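PDB 3UCJ: carbonic anhydrase from Coccomyxa sp. PA, which probably catalyses the reversible hydration of carbon dioxide to hydrogencarbonate, using one zinc ion per subunit, and is held here with the sulfonamide inhibitor acetazolamide. Local coordinates for residues Leu43-Ala48 / Lys96-Cys101; Asp49-Pro54 / His103-Ala108. All coordinates share one frame; numbering follows the deposited sequence.

Contact 1. Residues Leu43-Ala48 / Lys96-Cys101. With ZN (zinc ion), chain C; AZM (5-acetamido-1,3,4-thiadiazole-2-sulfonamide), chain D.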
ATOM      1  N   LEU A  43       4.504 -18.830 -12.691  1.00 27.60           N
ATOM      2  CA  LEU A  43       4.392 -17.333 -12.420  1.00 27.13           C
ATOM      3  C   LEU A  43       5.790 -16.766 -12.645  1.00 28.34           C
ATOM      4  O   LEU A  43       6.732 -17.331 -12.135  1.00 28.57           O
ATOM      5  CB  LEU A  43       4.023 -17.184 -10.983  1.00 26.79           C
ATOM      6  CG  LEU A  43       4.189 -15.696 -10.402  1.00 28.98           C
ATOM      7  CD1 LEU A  43       3.257 -14.797 -11.126  1.00 28.45           C
ATOM      8  CD2 LEU A  43       3.841 -15.710  -8.941  1.00 25.21           C
ATOM      9  N   TYR A  44       5.912 -15.590 -13.294  1.00 27.76           N
ATOM     10  CA  TYR A  44       7.197 -14.950 -13.422  1.00 26.66           C
ATOM     11  C   TYR A  44       6.966 -13.572 -12.719  1.00 26.62           C
ATOM     12  O   TYR A  44       5.949 -12.929 -12.948  1.00 27.05           O
ATOM     13  CB  TYR A  44       7.496 -14.738 -14.861  1.00 24.91           C
ATOM     14  CG  TYR A  44       8.601 -13.757 -15.237  1.00 29.39           C
ATOM     15  CD1 TYR A  44       9.880 -14.200 -15.560  1.00 27.67           C
ATOM     16  CD2 TYR A  44       8.336 -12.356 -15.332  1.00 24.44           C
ATOM     17  CE1 TYR A  44      10.880 -13.300 -15.974  1.00 31.96           C
ATOM     18  CE2 TYR A  44       9.296 -11.496 -15.734  1.00 27.08           C
ATOM     19  CZ  TYR A  44      10.571 -11.946 -16.050  1.00 27.81           C
ATOM     20  OH  TYR A  44      11.511 -11.014 -16.415  1.00 30.53           O
ATOM     21  N   ILE A  45       7.935 -13.220 -11.895  1.00 26.97           N
ATOM     22  CA  ILE A  45       7.995 -11.871 -11.221  1.00 26.40           C
ATOM     23  C   ILE A  45       9.321 -11.293 -11.729  1.00 26.96           C
ATOM     24  O   ILE A  45      10.420 -11.913 -11.462  1.00 28.92           O
ATOM     25  CB  ILE A  45       8.102 -12.047  -9.767  1.00 26.88           C
ATOM     26  CG1 ILE A  45       6.827 -12.749  -9.193  1.00 24.52           C
ATOM     27  CG2 ILE A  45       8.273 -10.611  -9.056  1.00 26.78           C
ATOM     28  CD1 ILE A  45       6.967 -13.258  -7.770  1.00 25.73           C
ATOM     29  N   GLY A  46       9.222 -10.190 -12.463  1.00 26.39           N
ATOM     30  CA  GLY A  46      10.410  -9.607 -13.079  1.00 26.83           C
ATOM     31  C   GLY A  46      10.287  -8.112 -13.115  1.00 27.77           C
ATOM     32  O   GLY A  46       9.316  -7.550 -12.601  1.00 25.79           O
ATOM     33  N   CYS A  47      11.264  -7.483 -13.757  1.00 26.70           N
ATOM     34  CA  CYS A  47      11.313  -6.006 -13.815  1.00 27.67           C
ATOM     35  C   CYS A  47      10.452  -5.435 -14.947  1.00 27.08           C
ATOM     36  O   CYS A  47      10.359  -6.092 -16.016  1.00 29.97           O
ATOM     37  CB  CYS A  47      12.814  -5.546 -13.990  1.00 29.21           C
ATOM     38  SG  CYS A  47      12.821  -3.787 -13.728  1.00 27.68           S
ATOM     39  N   ALA A  48       9.876  -4.227 -14.772  1.00 25.55           N
ATOM     40  CA  ALA A  48       9.072  -3.575 -15.711  1.00 25.04           C
ATOM     41  C   ALA A  48       9.912  -3.046 -16.925  1.00 27.20           C
ATOM     42  O   ALA A  48       9.372  -2.675 -17.902  1.00 25.79           O
ATOM     43  CB  ALA A  48       8.323  -2.394 -15.027  1.00 25.19           C
ATOM     44  N   LYS A  96       3.085 -24.461 -10.777  1.00 33.20           N
ATOM     45  CA  LYS A  96       4.137 -25.305 -10.203  1.00 33.36           C
ATOM     46  C   LYS A  96       5.465 -24.627  -9.920  1.00 33.02           C
ATOM     47  O   LYS A  96       6.198 -25.104  -9.041  1.00 32.87           O
ATOM     48  CB  LYS A  96       4.419 -26.463 -11.209  1.00 34.33           C
ATOM     49  CG  LYS A  96       3.147 -27.376 -11.382  1.00 40.36           C
ATOM     50  CD  LYS A  96       3.512 -28.624 -12.252  1.00 47.49           C
ATOM     51  CE  LYS A  96       2.274 -29.466 -12.433  1.00 55.23           C
ATOM     52  NZ  LYS A  96       2.536 -30.258 -13.666  1.00 60.58           N
ATOM     53  N   HIS A  97       5.772 -23.560 -10.657  1.00 34.20           N
ATOM     54  CA  HIS A  97       7.106 -22.950 -10.605  1.00 33.10           C
ATOM     55  C   HIS A  97       6.965 -21.384 -10.559  1.00 30.83           C
ATOM     56  O   HIS A  97       6.255 -20.810 -11.391  1.00 30.33           O
ATOM     57  CB  HIS A  97       7.900 -23.276 -11.864  1.00 32.84           C
ATOM     58  CG  HIS A  97       7.828 -24.722 -12.279  1.00 37.30           C
ATOM     59  ND1 HIS A  97       8.252 -25.753 -11.447  1.00 38.13           N
ATOM     60  CD2 HIS A  97       7.348 -25.312 -13.416  1.00 42.38           C
ATOM     61  CE1 HIS A  97       8.063 -26.916 -12.075  1.00 43.88           C
ATOM     62  NE2 HIS A  97       7.537 -26.680 -13.274  1.00 40.35           N
ATOM     63  N   ILE A  98       7.788 -20.757  -9.735  1.00 30.49           N
ATOM     64  CA  ILE A  98       7.756 -19.246  -9.680  1.00 28.14           C
ATOM     65  C   ILE A  98       9.198 -18.828 -10.067  1.00 27.53           C
ATOM     66  O   ILE A  98      10.149 -19.276  -9.438  1.00 30.61           O
ATOM     67  CB  ILE A  98       7.472 -18.811  -8.280  1.00 29.45           C
ATOM     68  CG1 ILE A  98       6.052 -19.184  -7.824  1.00 26.50           C
ATOM     69  CG2 ILE A  98       7.640 -17.246  -8.261  1.00 26.31           C
ATOM     70  CD1 ILE A  98       5.838 -19.102  -6.337  1.00 26.22           C
ATOM     71  N   LEU A  99       9.322 -18.041 -11.112  1.00 28.24           N
ATOM     72  CA  LEU A  99      10.591 -17.574 -11.599  1.00 29.02           C
ATOM     73  C   LEU A  99      10.739 -16.134 -11.056  1.00 29.65           C
ATOM     74  O   LEU A  99       9.870 -15.307 -11.333  1.00 30.39           O
ATOM     75  CB  LEU A  99      10.505 -17.503 -13.097  1.00 29.00           C
ATOM     76  CG  LEU A  99      10.144 -18.796 -13.901  1.00 31.81           C
ATOM     77  CD1 LEU A  99       9.952 -18.489 -15.380  1.00 31.57           C
ATOM     78  CD2 LEU A  99      11.280 -19.815 -13.590  1.00 36.70           C
ATOM     79  N   VAL A 100      11.795 -15.866 -10.277  1.00 28.68           N
ATOM     80  CA  VAL A 100      12.052 -14.516  -9.794  1.00 29.53           C
ATOM     81  C   VAL A 100      13.216 -14.085 -10.597  1.00 29.00           C
ATOM     82  O   VAL A 100      14.333 -14.582 -10.380  1.00 29.65           O
ATOM     83  CB  VAL A 100      12.394 -14.576  -8.284  1.00 29.26           C
ATOM     84  CG1 VAL A 100      12.776 -13.110  -7.676  1.00 30.66           C
ATOM     85  CG2 VAL A 100      11.238 -15.202  -7.518  1.00 28.27           C
ATOM     86  N   CYS A 101      12.973 -13.130 -11.446  1.00 29.55           N
ATOM     87  CA  CYS A 101      13.968 -12.765 -12.430  1.00 30.91           C
ATOM     88  C   CYS A 101      14.467 -11.359 -12.236  1.00 30.94           C
ATOM     89  O   CYS A 101      13.683 -10.427 -12.411  1.00 31.99           O
ATOM     90  CB  CYS A 101      13.350 -12.901 -13.829  1.00 30.00           C
ATOM     91  SG  CYS A 101      14.639 -12.725 -15.127  1.00 36.25           S
TER
HETATM   92 ZN    ZN C 228      15.078  -3.142 -13.991  1.00 30.46          ZN
HETATM   93  C1  AZM D 229      14.783   1.305 -14.151  1.00 34.26           C
HETATM   94  C2  AZM D 229      15.261   3.321 -12.910  1.00 40.41           C
HETATM   95  C3  AZM D 229      14.792   4.582 -10.940  1.00 46.02           C
HETATM   96  C4  AZM D 229      14.797   5.951 -10.286  1.00 41.14           C
HETATM   97  N1  AZM D 229      15.179  -1.370 -14.772  1.00 26.64           N
HETATM   98  N2  AZM D 229      16.107   3.117 -13.975  1.00 36.01           N
HETATM   99  N3  AZM D 229      15.818   1.882 -14.761  1.00 36.51           N
HETATM  100  N4  AZM D 229      15.548   4.398 -12.024  1.00 34.41           N
HETATM  101  O1  AZM D 229      13.432  -0.021 -15.951  1.00 30.25           O
HETATM  102  O2  AZM D 229      13.292  -0.564 -13.607  1.00 34.41           O
HETATM  103  O3  AZM D 229      14.092   3.625 -10.511  1.00 40.38           O
HETATM  104  S1  AZM D 229      14.133  -0.185 -14.790  1.00 33.37           S
HETATM  105  S2  AZM D 229      14.050   2.135 -12.759  1.00 35.65           S
HETATM  106  O   HOH W   1      13.509  -9.119 -14.779  1.00 32.69           O

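Contact 2. Residues Asp49-Pro54 / His103-Ala108. With ZN (zinc ion), chain C; AZM (5-acetamido-1,3,4-thiadiazole-2-sulfonamide), chain D.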
ATOM      1  N   ASP A  49      11.232  -3.079 -16.801  1.00 27.92           N
ATOM      2  CA  ASP A  49      12.194  -2.636 -17.868  1.00 28.98           C
ATOM      3  C   ASP A  49      11.774  -3.188 -19.244  1.00 28.95           C
ATOM      4  O   ASP A  49      11.542  -4.378 -19.392  1.00 29.97           O
ATOM      5  CB  ASP A  49      13.555  -3.217 -17.483  1.00 27.76           C
ATOM      6  CG  ASP A  49      14.708  -2.641 -18.360  1.00 30.79           C
ATOM      7  OD1 ASP A  49      14.661  -2.823 -19.590  1.00 29.94           O
ATOM      8  OD2 ASP A  49      15.564  -1.939 -17.797  1.00 29.37           O
ATOM      9  N   SER A  50      11.630  -2.273 -20.193  1.00 28.96           N
ATOM     10  CA  SER A  50      11.191  -2.531 -21.571  1.00 32.24           C
ATOM     11  C   SER A  50      12.044  -3.536 -22.333  1.00 32.38           C
ATOM     12  O   SER A  50      11.622  -3.959 -23.412  1.00 32.56           O
ATOM     13  CB  SER A  50      11.136  -1.214 -22.370  1.00 31.66           C
ATOM     14  OG  SER A  50      12.460  -0.679 -22.549  1.00 34.72           O
ATOM     15  N   ARG A  51      13.205  -3.913 -21.788  1.00 32.77           N
ATOM     16  CA  ARG A  51      14.088  -4.816 -22.515  1.00 33.40           C
ATOM     17  C   ARG A  51      13.885  -6.259 -22.129  1.00 34.71           C
ATOM     18  O   ARG A  51      14.617  -7.167 -22.629  1.00 34.55           O
ATOM     19  CB  ARG A  51      15.522  -4.392 -22.289  1.00 32.51           C
ATOM     20  CG  ARG A  51      15.760  -3.087 -22.914  1.00 33.76           C
ATOM     21  CD  ARG A  51      17.098  -2.502 -22.408  1.00 36.13           C
ATOM     22  NE  ARG A  51      17.124  -2.252 -20.944  1.00 37.69           N
ATOM     23  CZ  ARG A  51      18.232  -1.978 -20.249  1.00 40.10           C
ATOM     24  NH1 ARG A  51      19.460  -1.962 -20.859  1.00 33.94           N
ATOM     25  NH2 ARG A  51      18.150  -1.819 -18.919  1.00 36.17           N
ATOM     26  N   VAL A  52      12.933  -6.493 -21.214  1.00 32.57           N
ATOM     27  CA  VAL A  52      12.872  -7.800 -20.553  1.00 33.95           C
ATOM     28  C   VAL A  52      11.438  -8.399 -20.606  1.00 36.74           C
ATOM     29  O   VAL A  52      10.646  -8.249 -19.627  1.00 35.95           O
ATOM     30  CB  VAL A  52      13.318  -7.727 -19.059  1.00 34.13           C
ATOM     31  CG1 VAL A  52      13.558  -9.140 -18.473  1.00 32.54           C
ATOM     32  CG2 VAL A  52      14.593  -6.790 -18.902  1.00 34.25           C
ATOM     33  N   SER A  53      11.145  -9.129 -21.696  1.00 35.84           N
ATOM     34  CA  SER A  53       9.783  -9.679 -21.885  1.00 35.84           C
ATOM     35  C   SER A  53       9.747 -11.211 -21.656  1.00 35.36           C
ATOM     36  O   SER A  53      10.322 -11.963 -22.466  1.00 35.06           O
ATOM     37  CB  SER A  53       9.323  -9.340 -23.288  1.00 35.82           C
ATOM     38  OG  SER A  53       8.137 -10.052 -23.554  1.00 40.78           O
ATOM     39  N   PRO A  54       9.089 -11.675 -20.579  1.00 33.08           N
ATOM     40  CA  PRO A  54       9.293 -13.054 -20.185  1.00 34.30           C
ATOM     41  C   PRO A  54       8.777 -14.047 -21.262  1.00 36.19           C
ATOM     42  O   PRO A  54       9.462 -15.067 -21.555  1.00 37.45           O
ATOM     43  CB  PRO A  54       8.473 -13.186 -18.889  1.00 33.24           C
ATOM     44  CG  PRO A  54       7.704 -11.965 -18.764  1.00 33.67           C
ATOM     45  CD  PRO A  54       8.439 -10.896 -19.506  1.00 33.93           C
ATOM     46  N   HIS A 103      17.573  -8.478 -13.642  1.00 31.02           N
ATOM     47  CA  HIS A 103      18.324  -8.322 -14.906  1.00 31.36           C
ATOM     48  C   HIS A 103      19.526  -7.359 -14.726  1.00 32.13           C
ATOM     49  O   HIS A 103      19.458  -6.338 -14.006  1.00 29.57           O
ATOM     50  CB  HIS A 103      17.424  -7.815 -16.032  1.00 32.06           C
ATOM     51  CG  HIS A 103      16.969  -6.405 -15.846  1.00 29.84           C
ATOM     52  ND1 HIS A 103      17.541  -5.315 -16.481  1.00 31.62           N
ATOM     53  CD2 HIS A 103      15.972  -5.900 -15.069  1.00 30.32           C
ATOM     54  CE1 HIS A 103      16.887  -4.210 -16.132  1.00 31.33           C
ATOM     55  NE2 HIS A 103      15.932  -4.542 -15.283  1.00 27.38           N
ATOM     56  N   TYR A 104      20.650  -7.630 -15.442  1.00 32.88           N
ATOM     57  CA  TYR A 104      21.786  -6.674 -15.409  1.00 32.96           C
ATOM     58  C   TYR A 104      21.390  -5.397 -16.066  1.00 32.14           C
ATOM     59  O   TYR A 104      20.449  -5.360 -16.868  1.00 32.16           O
ATOM     60  CB  TYR A 104      23.026  -7.326 -16.110  1.00 32.45           C
ATOM     61  CG  TYR A 104      23.481  -8.516 -15.292  1.00 33.13           C
ATOM     62  CD1 TYR A 104      23.386  -9.810 -15.795  1.00 32.66           C
ATOM     63  CD2 TYR A 104      23.945  -8.346 -13.967  1.00 34.01           C
ATOM     64  CE1 TYR A 104      23.836 -10.886 -15.079  1.00 33.82           C
ATOM     65  CE2 TYR A 104      24.379  -9.428 -13.221  1.00 33.78           C
ATOM     66  CZ  TYR A 104      24.292 -10.705 -13.787  1.00 34.81           C
ATOM     67  OH  TYR A 104      24.697 -11.761 -13.084  1.00 34.22           O
ATOM     68  N   ASN A 105      22.058  -4.297 -15.703  1.00 33.19           N
ATOM     69  CA  ASN A 105      21.735  -2.992 -16.244  1.00 32.62           C
ATOM     70  C   ASN A 105      20.339  -2.470 -15.748  1.00 32.45           C
ATOM     71  O   ASN A 105      19.677  -1.670 -16.404  1.00 35.05           O
ATOM     72  CB  ASN A 105      21.876  -2.891 -17.811  1.00 32.96           C
ATOM     73  CG  ASN A 105      22.077  -1.461 -18.285  1.00 33.24           C
ATOM     74  OD1 ASN A 105      21.229  -0.869 -18.977  1.00 36.59           O
ATOM     75  ND2 ASN A 105      23.282  -0.892 -17.984  1.00 36.55           N
ATOM     76  N   CYS A 106      19.945  -2.923 -14.557  1.00 31.65           N
ATOM     77  CA  CYS A 106      18.637  -2.573 -13.959  1.00 30.56           C
ATOM     78  C   CYS A 106      18.841  -1.258 -13.257  1.00 28.96           C
ATOM     79  O   CYS A 106      19.504  -1.216 -12.229  1.00 30.08           O
ATOM     80  CB  CYS A 106      18.250  -3.665 -12.951  1.00 29.78           C
ATOM     81  SG  CYS A 106      16.616  -3.164 -12.128  1.00 31.42           S
ATOM     82  N   GLY A 107      18.314  -0.219 -13.850  1.00 28.93           N
ATOM     83  CA  GLY A 107      18.338   1.084 -13.294  1.00 30.56           C
ATOM     84  C   GLY A 107      17.705   1.204 -11.928  1.00 30.82           C
ATOM     85  O   GLY A 107      18.094   2.111 -11.162  1.00 28.30           O
ATOM     86  N   ALA A 108      16.781   0.307 -11.572  1.00 29.73           N
ATOM     87  CA  ALA A 108      16.213   0.415 -10.230  1.00 28.08           C
ATOM     88  C   ALA A 108      17.258   0.005  -9.239  1.00 28.86           C
ATOM     89  O   ALA A 108      17.340   0.574  -8.146  1.00 29.31           O
ATOM     90  CB  ALA A 108      14.911  -0.543 -10.084  1.00 30.26           C
TER
HETATM   91 ZN    ZN C 228      15.078  -3.142 -13.991  1.00 30.46          ZN
HETATM   92  C1  AZM D 229      14.783   1.305 -14.151  1.00 34.26           C
HETATM   93  C2  AZM D 229      15.261   3.321 -12.910  1.00 40.41           C
HETATM   94  C3  AZM D 229      14.792   4.582 -10.940  1.00 46.02           C
HETATM   95  C4  AZM D 229      14.797   5.951 -10.286  1.00 41.14           C
HETATM   96  N1  AZM D 229      15.179  -1.370 -14.772  1.00 26.64           N
HETATM   97  N2  AZM D 229      16.107   3.117 -13.975  1.00 36.01           N
HETATM   98  N3  AZM D 229      15.818   1.882 -14.761  1.00 36.51           N
HETATM   99  N4  AZM D 229      15.548   4.398 -12.024  1.00 34.41           N
HETATM  100  O1  AZM D 229      13.432  -0.021 -15.951  1.00 30.25           O
HETATM  101  O2  AZM D 229      13.292  -0.564 -13.607  1.00 34.41           O
HETATM  102  O3  AZM D 229      14.092   3.625 -10.511  1.00 40.38           O
HETATM  103  S1  AZM D 229      14.133  -0.185 -14.790  1.00 33.37           S
HETATM  104  S2  AZM D 229      14.050   2.135 -12.759  1.00 35.65           S

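Contact 1. Residues Leu43-Ala48 / Lys96-Cys101
Leu-43 to Gly-46 and Ile-98 to Cys-101 run side by side as neighbouring parallel strands in the central sheet of the beta-carbonic anhydrase alpha/beta fold, their segment axes only 12° apart. Four backbone hydrogen bonds form the ladder. Leu-43 N donates to His-97 O and Ile-45 N to Leu-99 O, while Leu-43 O and Ile-45 O accept from Leu-99 N and Cys-101 N, the last at 2.8 Å.

Apolar packing follows the alternation of the strands. Leu-43, Ile-45, Ile-98 and Val-100 share one face, where branched aliphatic groups suit the packing against helices 80-92 and 146-167; Ile-98 CG2 lies 4.1 Å from Ile-45 CD1. On the other face the Tyr-44 ring, swung anti to its backbone N (chi1 164°), reaches along the sheet past Leu-99 CB to Cys-101. There CE1 meets Cys-101 CB at 3.3 Å, and the sulfur SG stands obliquely to the ring, 5.1 Å from its centroid. Glycine suits position 46, since a CB there would clash with Tyr-44 CE2. An alanine in place of Tyr-44 would probably open a gap beside Leu-99 and Cys-101 and leave the bound water without one of its acceptors.

Polar contacts gather at the zinc end, where Cys-47 SG binds the metal at 2.4 Å. The water accepts from Cys-47 N and donates to Tyr-44 OH and, at 2.7 Å, to Cys-101 O.

Contact 2. Residues Asp49-Pro54 / His103-Ala108
Arg-51 and Asn-105 meet at about a right angle, guanidinium and amide planes 74° apart, beside the zinc site of this beta-class carbonic anhydrase. The arginine presents its end: NH1 donates to Asn-105 OD1 at 2.8 Å and NH2 to the backbone Asn-105 O at 2.9 Å, both acceptors lying near the guanidinium plane. NH1 also donates to the backbone O of Val-34 of the second subunit. The side edge of Arg-51 is turned to Asp-49, where NE bonds OD1 and NH2 bonds OD2 (2.8 Å) in a salt bridge, a bend at chi3 (-62°) folding the chain back to make this grip. Asp-49 OD1 also takes Arg-51 N through its anti lone pair, closing an Asx turn. A carboxylate held by three such bonds has little freedom to rotate.

Thus positioned, Asp-49 comes up to His-103 at about a right angle, the carboxylate and ring planes 70° apart, with OD2 near CE1 and 3.1 Å from the inhibitor nitrogen AZM N1. Histidine suits its place because its two nitrogens point to different tasks: NE2 binds zinc at 2.1 Å, while ND1 donates to Tyr-104 O, tilted out of the ring plane. Val-52 CG2 packs over one ring face as a CH-pi contact, 4.0 Å from the centroid, and Cys-106 CB lies over the opposite face. Cys-106 SG is a further zinc ligand.

Segment 49-54 leads from strand 42-47 into helix 54-57, and segment 103-108 from strand 97-103 into helix 107-114. Tyr-188 of strand 182-189 packs on Val-52 and His-103.

Contact 2 takes over where the two strands of contact 1 end: 43-48 runs directly into 49-54, and strand 97-103 delivers His-103. Their centres lie about 13 Å apart, yet they share the zinc ion, with Cys-47 from contact 1 and His-103 and Cys-106 from contact 2 supplying its three protein ligands. The sulfonamide nitrogen AZM N1, 1.9 Å from the zinc, is the fourth. Direct packing joins them too: Cys-47 CB is 3.4 Å from His-103 CD2, and Tyr-44 OH is 3.5 Å from Val-52 CG1. Gln-38 of the second subunit hydrogen-bonds to the inhibitor, so the pocket at the strand ends is completed across the subunit interface.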